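Beta-N-acetylhexosaminidase from Streptomyces plicatus hydrolyses terminal N-acetylhexosamine residues from glycoconjugates as a family 20 glycoside hydrolase, probably by substrate-assisted catalysis. One contact in two of its structures: PDB 1JAK (chain A, 1.75 Å), residues T398-K403 and V443-W448, and PDB 5FD0 (chain B, 2.00 Å), residues T398-K403 and V443-W448. Both blocks share one frame: the second was fitted to the first on N, CA, C and O of the twelve residues, RMSD 0.07 Å. Numbering follows each deposited sequence.

Structure 1 (1JAK); sequences TYLDMK and VEAPLW. With IFG ((2R,3R,4S,5R)-2-acetamido-3,4-dihydroxy-5-hydroxymethyl-piperidine), chain C.
Tyr399 and Trp448 meet obliquely in the active site of the alpha/beta barrel, where the loop after strand 389-392 lies along the C-terminal end of strand 440-447. NE1 of Trp448 stands over one face of the Tyr399 ring, 3.1 Å from CE2, with the planes at 50°. Asp401 comes to the edge of the indole, its OD1 3.3 Å from Trp448 CD1; with chi1 at 63° its CG lies between the backbone N and the carbonyl carbon, and OD2 accepts a hydrogen bond from IFG O6 (2.6 Å). Tyr399 OH donates to IFG O7 (2.7 Å), and the piperidine lies over a face of Trp448, its C3 above the indole centre. Away from the ligand the packing is close: Leu400 N donates a hydrogen bond to Pro446 O (2.9 Å), Thr398 OG1 donates one to Glu444 O (2.8 Å), and Pro446 CG reaches Tyr399 CE1 (3.8 Å). Past Asp401 the chain leaves the strand, and Lys403, partly exposed, makes no contact with 443-448.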
loop_
_atom_site.group_PDB
_atom_site.type_symbol
_atom_site.label_atom_id
_atom_site.label_comp_id
_atom_site.label_asym_id
_atom_site.label_seq_id
_atom_site.Cartn_x
_atom_site.Cartn_y
_atom_site.Cartn_z
ATOM N N THR A 398 -10.429 5.523 -4.259
ATOM C CA THR A 398 -9.291 4.615 -4.138
ATOM C C THR A 398 -9.537 3.182 -3.674
ATOM O O THR A 398 -8.583 2.458 -3.382
ATOM C CB THR A 398 -8.208 5.232 -3.232
ATOM O OG1 THR A 398 -8.669 5.257 -1.875
ATOM C CG2 THR A 398 -7.897 6.659 -3.680
ATOM N N TYR A 399 -10.799 2.770 -3.589
ATOM C CA TYR A 399 -11.108 1.395 -3.212
ATOM C C TYR A 399 -10.921 0.582 -4.493
ATOM O O TYR A 399 -11.738 0.652 -5.414
ATOM C CB TYR A 399 -12.549 1.303 -2.696
ATOM C CG TYR A 399 -12.654 1.435 -1.193
ATOM C CD1 TYR A 399 -11.807 2.293 -0.485
ATOM C CD2 TYR A 399 -13.585 0.687 -0.471
ATOM C CE1 TYR A 399 -11.879 2.394 0.901
ATOM C CE2 TYR A 399 -13.667 0.782 0.918
ATOM C CZ TYR A 399 -12.806 1.634 1.596
ATOM O OH TYR A 399 -12.847 1.706 2.965
ATOM N N LEU A 400 -9.829 -0.177 -4.552
ATOM C CA LEU A 400 -9.504 -0.957 -5.741
ATOM C C LEU A 400 -10.421 -2.140 -6.037
ATOM O O LEU A 400 -10.328 -2.740 -7.106
ATOM C CB LEU A 400 -8.044 -1.418 -5.664
ATOM C CG LEU A 400 -7.046 -0.262 -5.520
ATOM C CD1 LEU A 400 -5.665 -0.812 -5.198
ATOM C CD2 LEU A 400 -7.005 0.566 -6.808
ATOM N N ASP A 401 -11.300 -2.479 -5.096
ATOM C CA ASP A 401 -12.239 -3.576 -5.308
ATOM C C ASP A 401 -13.496 -3.076 -6.014
ATOM O O ASP A 401 -14.347 -3.872 -6.406
ATOM C CB ASP A 401 -12.631 -4.214 -3.970
ATOM C CG ASP A 401 -13.366 -3.248 -3.059
ATOM O OD1 ASP A 401 -12.874 -2.118 -2.870
ATOM O OD2 ASP A 401 -14.431 -3.617 -2.523
ATOM N N MET A 402 -13.621 -1.762 -6.179
ATOM C CA MET A 402 -14.811 -1.216 -6.827
ATOM C C MET A 402 -14.757 -1.369 -8.345
ATOM O O MET A 402 -13.726 -1.132 -8.972
ATOM C CB MET A 402 -14.999 0.259 -6.453
ATOM C CG MET A 402 -16.459 0.660 -6.222
ATOM S SD MET A 402 -17.250 -0.263 -4.873
ATOM C CE MET A 402 -16.220 0.223 -3.478
ATOM N N LYS A 403 -15.875 -1.787 -8.929
ATOM C CA LYS A 403 -15.961 -1.978 -10.373
ATOM C C LYS A 403 -15.676 -0.705 -11.160
ATOM O O LYS A 403 -15.999 0.398 -10.719
ATOM C CB LYS A 403 -17.354 -2.486 -10.756
ATOM C CG LYS A 403 -17.666 -3.887 -10.264
ATOM C CD LYS A 403 -19.049 -4.322 -10.732
ATOM C CE LYS A 403 -19.382 -5.725 -10.246
ATOM N NZ LYS A 403 -20.730 -6.155 -10.716
ATOM N N VAL A 443 -2.503 9.370 1.615
ATOM C CA VAL A 443 -3.568 8.592 1.000
ATOM C C VAL A 443 -3.316 7.093 1.084
ATOM O O VAL A 443 -2.213 6.654 1.396
ATOM C CB VAL A 443 -3.702 8.965 -0.490
ATOM C CG1 VAL A 443 -3.942 10.462 -0.633
ATOM C CG2 VAL A 443 -2.424 8.568 -1.245
ATOM N N GLU A 444 -4.351 6.313 0.795
ATOM C CA GLU A 444 -4.234 4.864 0.799
ATOM C C GLU A 444 -5.165 4.270 -0.244
ATOM O O GLU A 444 -6.240 4.810 -0.504
ATOM C CB GLU A 444 -4.576 4.282 2.175
ATOM C CG GLU A 444 -4.456 2.759 2.219
ATOM C CD GLU A 444 -4.500 2.190 3.627
ATOM O OE1 GLU A 444 -3.653 2.581 4.456
ATOM O OE2 GLU A 444 -5.378 1.345 3.901
ATOM N N ALA A 445 -4.736 3.165 -0.846
ATOM C CA ALA A 445 -5.536 2.461 -1.845
ATOM C C ALA A 445 -5.827 1.064 -1.301
ATOM O O ALA A 445 -4.991 0.168 -1.398
ATOM C CB ALA A 445 -4.770 2.363 -3.160
ATOM N N PRO A 446 -7.016 0.867 -0.708
ATOM C CA PRO A 446 -7.360 -0.452 -0.161
ATOM C C PRO A 446 -7.890 -1.419 -1.211
ATOM O O PRO A 446 -8.653 -1.028 -2.095
ATOM C CB PRO A 446 -8.442 -0.136 0.879
ATOM C CG PRO A 446 -8.274 1.348 1.155
ATOM C CD PRO A 446 -7.943 1.891 -0.203
ATOM N N LEU A 447 -7.480 -2.679 -1.109
ATOM C CA LEU A 447 -7.959 -3.709 -2.021
ATOM C C LEU A 447 -8.670 -4.768 -1.184
ATOM O O LEU A 447 -8.031 -5.613 -0.551
ATOM C CB LEU A 447 -6.801 -4.345 -2.806
ATOM C CG LEU A 447 -7.193 -5.454 -3.798
ATOM C CD1 LEU A 447 -8.290 -4.964 -4.742
ATOM C CD2 LEU A 447 -5.958 -5.885 -4.591
ATOM N N TRP A 448 -9.999 -4.693 -1.167
ATOM C CA TRP A 448 -10.825 -5.637 -0.425
ATOM C C TRP A 448 -10.984 -6.903 -1.258
ATOM O O TRP A 448 -11.004 -6.843 -2.488
ATOM C CB TRP A 448 -12.178 -4.995 -0.116
ATOM C CG TRP A 448 -12.017 -3.767 0.728
ATOM C CD1 TRP A 448 -12.079 -2.465 0.315
ATOM C CD2 TRP A 448 -11.710 -3.731 2.126
ATOM N NE1 TRP A 448 -11.828 -1.620 1.374
ATOM C CE2 TRP A 448 -11.599 -2.372 2.496
ATOM C CE3 TRP A 448 -11.518 -4.718 3.103
ATOM C CZ2 TRP A 448 -11.306 -1.973 3.806
ATOM C CZ3 TRP A 448 -11.228 -4.322 4.406
ATOM C CH2 TRP A 448 -11.125 -2.959 4.744
HETATM N N1 IFG C . -16.580 -1.661 3.564
HETATM C C2 IFG C . -15.865 -2.496 4.564
HETATM C C3 IFG C . -14.800 -3.506 3.972
HETATM C C4 IFG C . -15.237 -4.167 2.647
HETATM C C5 IFG C . -15.659 -3.065 1.672
HETATM C C6 IFG C . -16.076 -3.542 0.285
HETATM C C7 IFG C . -14.403 -0.601 5.135
HETATM C C8 IFG C . -13.658 0.325 6.062
HETATM C C9 IFG C . -16.805 -2.200 2.214
HETATM N N2 IFG C . -15.208 -1.621 5.560
HETATM O O7 IFG C . -14.271 -0.392 3.937
HETATM O O3 IFG C . -14.523 -4.514 4.935
HETATM O O4 IFG C . -16.355 -5.014 2.906
HETATM O O6 IFG C . -15.958 -2.500 -0.678
#

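Structure 2 (5FD0); sequences TYLDMK and VEAPLW. With NAG (2-acetamido-2-deoxy-beta-D-glucopyranose), chain D.
Between Tyr399 and Trp448 the approach is oblique: NE1 of Trp448 stands over one face of the Tyr399 ring, 3.1 Å from CE2, with the planes at 49°. The carboxylate of Asp401 reaches the edge of the indole, its OD1 3.3 Å from Trp448 CD1; with chi1 at 66° CG lies between the backbone N and the carbonyl carbon, and OD2 accepts a hydrogen bond from NAG O6 (2.6 Å). Tyr399 OH donates to NAG O7 (2.7 Å). The pyranose lies over a face of Trp448, its O4 above the indole, offset toward the rim. Away from the ligand the packing is close: Leu400 N donates a hydrogen bond to Pro446 O (2.8 Å), Thr398 OG1 donates one to Glu444 O (2.9 Å), and Pro446 CG reaches Tyr399 CE1 (3.7 Å). Beyond Asp401 contact with 443-448 ceases, and the chain runs on to Lys403, which is partly exposed.

Comparison
The two chains are the same protein, and the difference lies in the bound group: IFG(A), a piperidine, occupies the place taken by the pyranose NAG(B). N1 of IFG(A) stands where NAG(B) has C1, and C9 where NAG(B) has the ring oxygen O5; O1 of NAG(B) has no counterpart in IFG(A). The C4 hydroxyl is axial in IFG(A) and equatorial in NAG(B). It therefore points away from Trp448(A) but down over the indole of Trp448(B), where NAG(B) O4 lies 3.2 Å from Trp448(B) CE3. In IFG(A) C3 lies over the centre of the indole, with O3 3.3 Å from Trp448(A) CZ3. With C4 of opposite configuration, a different hydroxyl thus comes nearest the indole, O3 in IFG(A) and O4 in NAG(B).

Of the residues round the ligand, Tyr399(A), Asp401(A) and Trp448(A) keep their place within the error, as do Thr398(A), Leu400(A), Leu447(A) and the counterparts of all six in chain B. The acetamido oxygen O7 is bonded to Tyr399(A) OH and Tyr399(B) OH alike, and O6 to Asp401(A) OD2 and Asp401(B) OD2. The bonds from Thr398(A) OG1 to Glu444(A) O and from Leu400(A) N to Pro446(A) O recur between Thr398(B) and Glu444(B) and between Leu400(B) and Pro446(B).

Structure 2 (5FD0)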
loop_
_atom_site.group_PDB
_atom_site.type_symbol
_atom_site.label_atom_id
_atom_site.label_comp_id
_atom_site.label_asym_id
_atom_site.label_seq_id
_atom_site.Cartn_x
_atom_site.Cartn_y
_atom_site.Cartn_z
ATOM N N THR B 398 -10.472 5.376 -4.304
ATOM C CA THR B 398 -9.261 4.556 -4.183
ATOM C C THR B 398 -9.524 3.162 -3.630
ATOM O O THR B 398 -8.564 2.439 -3.329
ATOM C CB THR B 398 -8.234 5.255 -3.290
ATOM O OG1 THR B 398 -8.719 5.274 -1.947
ATOM C CG2 THR B 398 -7.995 6.690 -3.756
ATOM N N TYR B 399 -10.784 2.764 -3.474
ATOM C CA TYR B 399 -11.136 1.363 -3.196
ATOM C C TYR B 399 -10.957 0.561 -4.478
ATOM O O TYR B 399 -11.748 0.670 -5.419
ATOM C CB TYR B 399 -12.563 1.262 -2.661
ATOM C CG TYR B 399 -12.673 1.396 -1.177
ATOM C CD1 TYR B 399 -11.835 2.264 -0.466
ATOM C CD2 TYR B 399 -13.617 0.659 -0.464
ATOM C CE1 TYR B 399 -11.950 2.383 0.886
ATOM C CE2 TYR B 399 -13.728 0.775 0.901
ATOM C CZ TYR B 399 -12.885 1.631 1.565
ATOM O OH TYR B 399 -12.973 1.722 2.912
ATOM N N LEU B 400 -9.871 -0.217 -4.538
ATOM C CA LEU B 400 -9.497 -0.946 -5.744
ATOM C C LEU B 400 -10.395 -2.146 -6.022
ATOM O O LEU B 400 -10.340 -2.701 -7.123
ATOM C CB LEU B 400 -8.027 -1.420 -5.633
ATOM C CG LEU B 400 -7.023 -0.271 -5.562
ATOM C CD1 LEU B 400 -5.639 -0.848 -5.252
ATOM C CD2 LEU B 400 -6.971 0.520 -6.852
ATOM N N ASP B 401 -11.222 -2.540 -5.070
ATOM C CA ASP B 401 -12.234 -3.546 -5.312
ATOM C C ASP B 401 -13.461 -2.997 -6.016
ATOM O O ASP B 401 -14.323 -3.796 -6.389
ATOM C CB ASP B 401 -12.662 -4.227 -3.999
ATOM C CG ASP B 401 -13.376 -3.281 -3.026
ATOM O OD1 ASP B 401 -12.886 -2.146 -2.807
ATOM O OD2 ASP B 401 -14.416 -3.691 -2.444
ATOM N N MET B 402 -13.582 -1.685 -6.195
ATOM C CA MET B 402 -14.781 -1.148 -6.831
ATOM C C MET B 402 -14.730 -1.345 -8.347
ATOM O O MET B 402 -13.694 -1.143 -8.984
ATOM C CB MET B 402 -14.968 0.325 -6.506
ATOM C CG MET B 402 -16.456 0.696 -6.233
ATOM S SD MET B 402 -17.239 -0.214 -4.878
ATOM C CE MET B 402 -16.132 0.177 -3.522
ATOM N N LYS B 403 -15.860 -1.762 -8.920
ATOM C CA LYS B 403 -15.966 -1.945 -10.366
ATOM C C LYS B 403 -15.643 -0.664 -11.117
ATOM O O LYS B 403 -15.960 0.448 -10.674
ATOM C CB LYS B 403 -17.384 -2.414 -10.765
ATOM C CG LYS B 403 -17.691 -3.818 -10.245
ATOM C CD LYS B 403 -19.056 -4.305 -10.701
ATOM C CE LYS B 403 -19.276 -5.751 -10.328
ATOM N NZ LYS B 403 -20.687 -6.071 -10.547
ATOM N N VAL B 443 -2.531 9.312 1.630
ATOM C CA VAL B 443 -3.568 8.580 0.912
ATOM C C VAL B 443 -3.327 7.086 1.063
ATOM O O VAL B 443 -2.208 6.642 1.334
ATOM C CB VAL B 443 -3.612 8.963 -0.579
ATOM C CG1 VAL B 443 -3.905 10.431 -0.721
ATOM C CG2 VAL B 443 -2.254 8.609 -1.276
ATOM N N GLU B 444 -4.401 6.307 0.858
ATOM C CA GLU B 444 -4.312 4.852 0.828
ATOM C C GLU B 444 -5.216 4.301 -0.265
ATOM O O GLU B 444 -6.288 4.856 -0.511
ATOM C CB GLU B 444 -4.687 4.236 2.185
ATOM C CG GLU B 444 -4.590 2.710 2.201
ATOM C CD GLU B 444 -4.483 2.139 3.601
ATOM O OE1 GLU B 444 -3.598 2.572 4.359
ATOM O OE2 GLU B 444 -5.318 1.280 3.963
ATOM N N ALA B 445 -4.756 3.235 -0.947
ATOM C CA ALA B 445 -5.527 2.449 -1.917
ATOM C C ALA B 445 -5.851 1.078 -1.338
ATOM O O ALA B 445 -4.999 0.173 -1.366
ATOM C CB ALA B 445 -4.750 2.289 -3.228
ATOM N N PRO B 446 -7.041 0.868 -0.786
ATOM C CA PRO B 446 -7.343 -0.445 -0.218
ATOM C C PRO B 446 -7.875 -1.407 -1.260
ATOM O O PRO B 446 -8.647 -1.025 -2.139
ATOM C CB PRO B 446 -8.423 -0.139 0.831
ATOM C CG PRO B 446 -8.397 1.351 1.025
ATOM C CD PRO B 446 -7.986 1.892 -0.307
ATOM N N LEU B 447 -7.473 -2.683 -1.131
ATOM C CA LEU B 447 -7.949 -3.763 -2.001
ATOM C C LEU B 447 -8.673 -4.784 -1.124
ATOM O O LEU B 447 -8.039 -5.619 -0.479
ATOM C CB LEU B 447 -6.810 -4.415 -2.795
ATOM C CG LEU B 447 -7.201 -5.495 -3.816
ATOM C CD1 LEU B 447 -8.303 -5.060 -4.792
ATOM C CD2 LEU B 447 -5.992 -5.937 -4.607
ATOM N N TRP B 448 -10.001 -4.713 -1.097
ATOM C CA TRP B 448 -10.823 -5.687 -0.394
ATOM C C TRP B 448 -11.011 -6.936 -1.255
ATOM O O TRP B 448 -10.984 -6.878 -2.486
ATOM C CB TRP B 448 -12.184 -5.069 -0.031
ATOM C CG TRP B 448 -12.046 -3.826 0.798
ATOM C CD1 TRP B 448 -12.083 -2.553 0.364
ATOM C CD2 TRP B 448 -11.799 -3.765 2.202
ATOM N NE1 TRP B 448 -11.883 -1.681 1.411
ATOM C CE2 TRP B 448 -11.699 -2.412 2.553
ATOM C CE3 TRP B 448 -11.654 -4.722 3.189
ATOM C CZ2 TRP B 448 -11.485 -1.995 3.860
ATOM C CZ3 TRP B 448 -11.436 -4.306 4.504
ATOM C CH2 TRP B 448 -11.360 -2.954 4.824
HETATM C C1 NAG D . -16.897 -1.502 3.228
HETATM C C2 NAG D . -16.287 -2.307 4.391
HETATM C C3 NAG D . -15.327 -3.395 3.996
HETATM C C4 NAG D . -15.745 -4.133 2.774
HETATM C C5 NAG D . -15.822 -3.057 1.706
HETATM C C6 NAG D . -16.000 -3.553 0.307
HETATM C C7 NAG D . -14.653 -0.550 4.952
HETATM C C8 NAG D . -14.003 0.290 6.025
HETATM N N2 NAG D . -15.608 -1.418 5.335
HETATM O O1 NAG D . -18.195 -1.204 3.552
HETATM O O3 NAG D . -15.234 -4.360 5.077
HETATM O O4 NAG D . -14.777 -5.129 2.459
HETATM O O5 NAG D . -16.971 -2.222 2.003
HETATM O O6 NAG D . -15.884 -2.486 -0.605
HETATM O O7 NAG D . -14.317 -0.425 3.817
#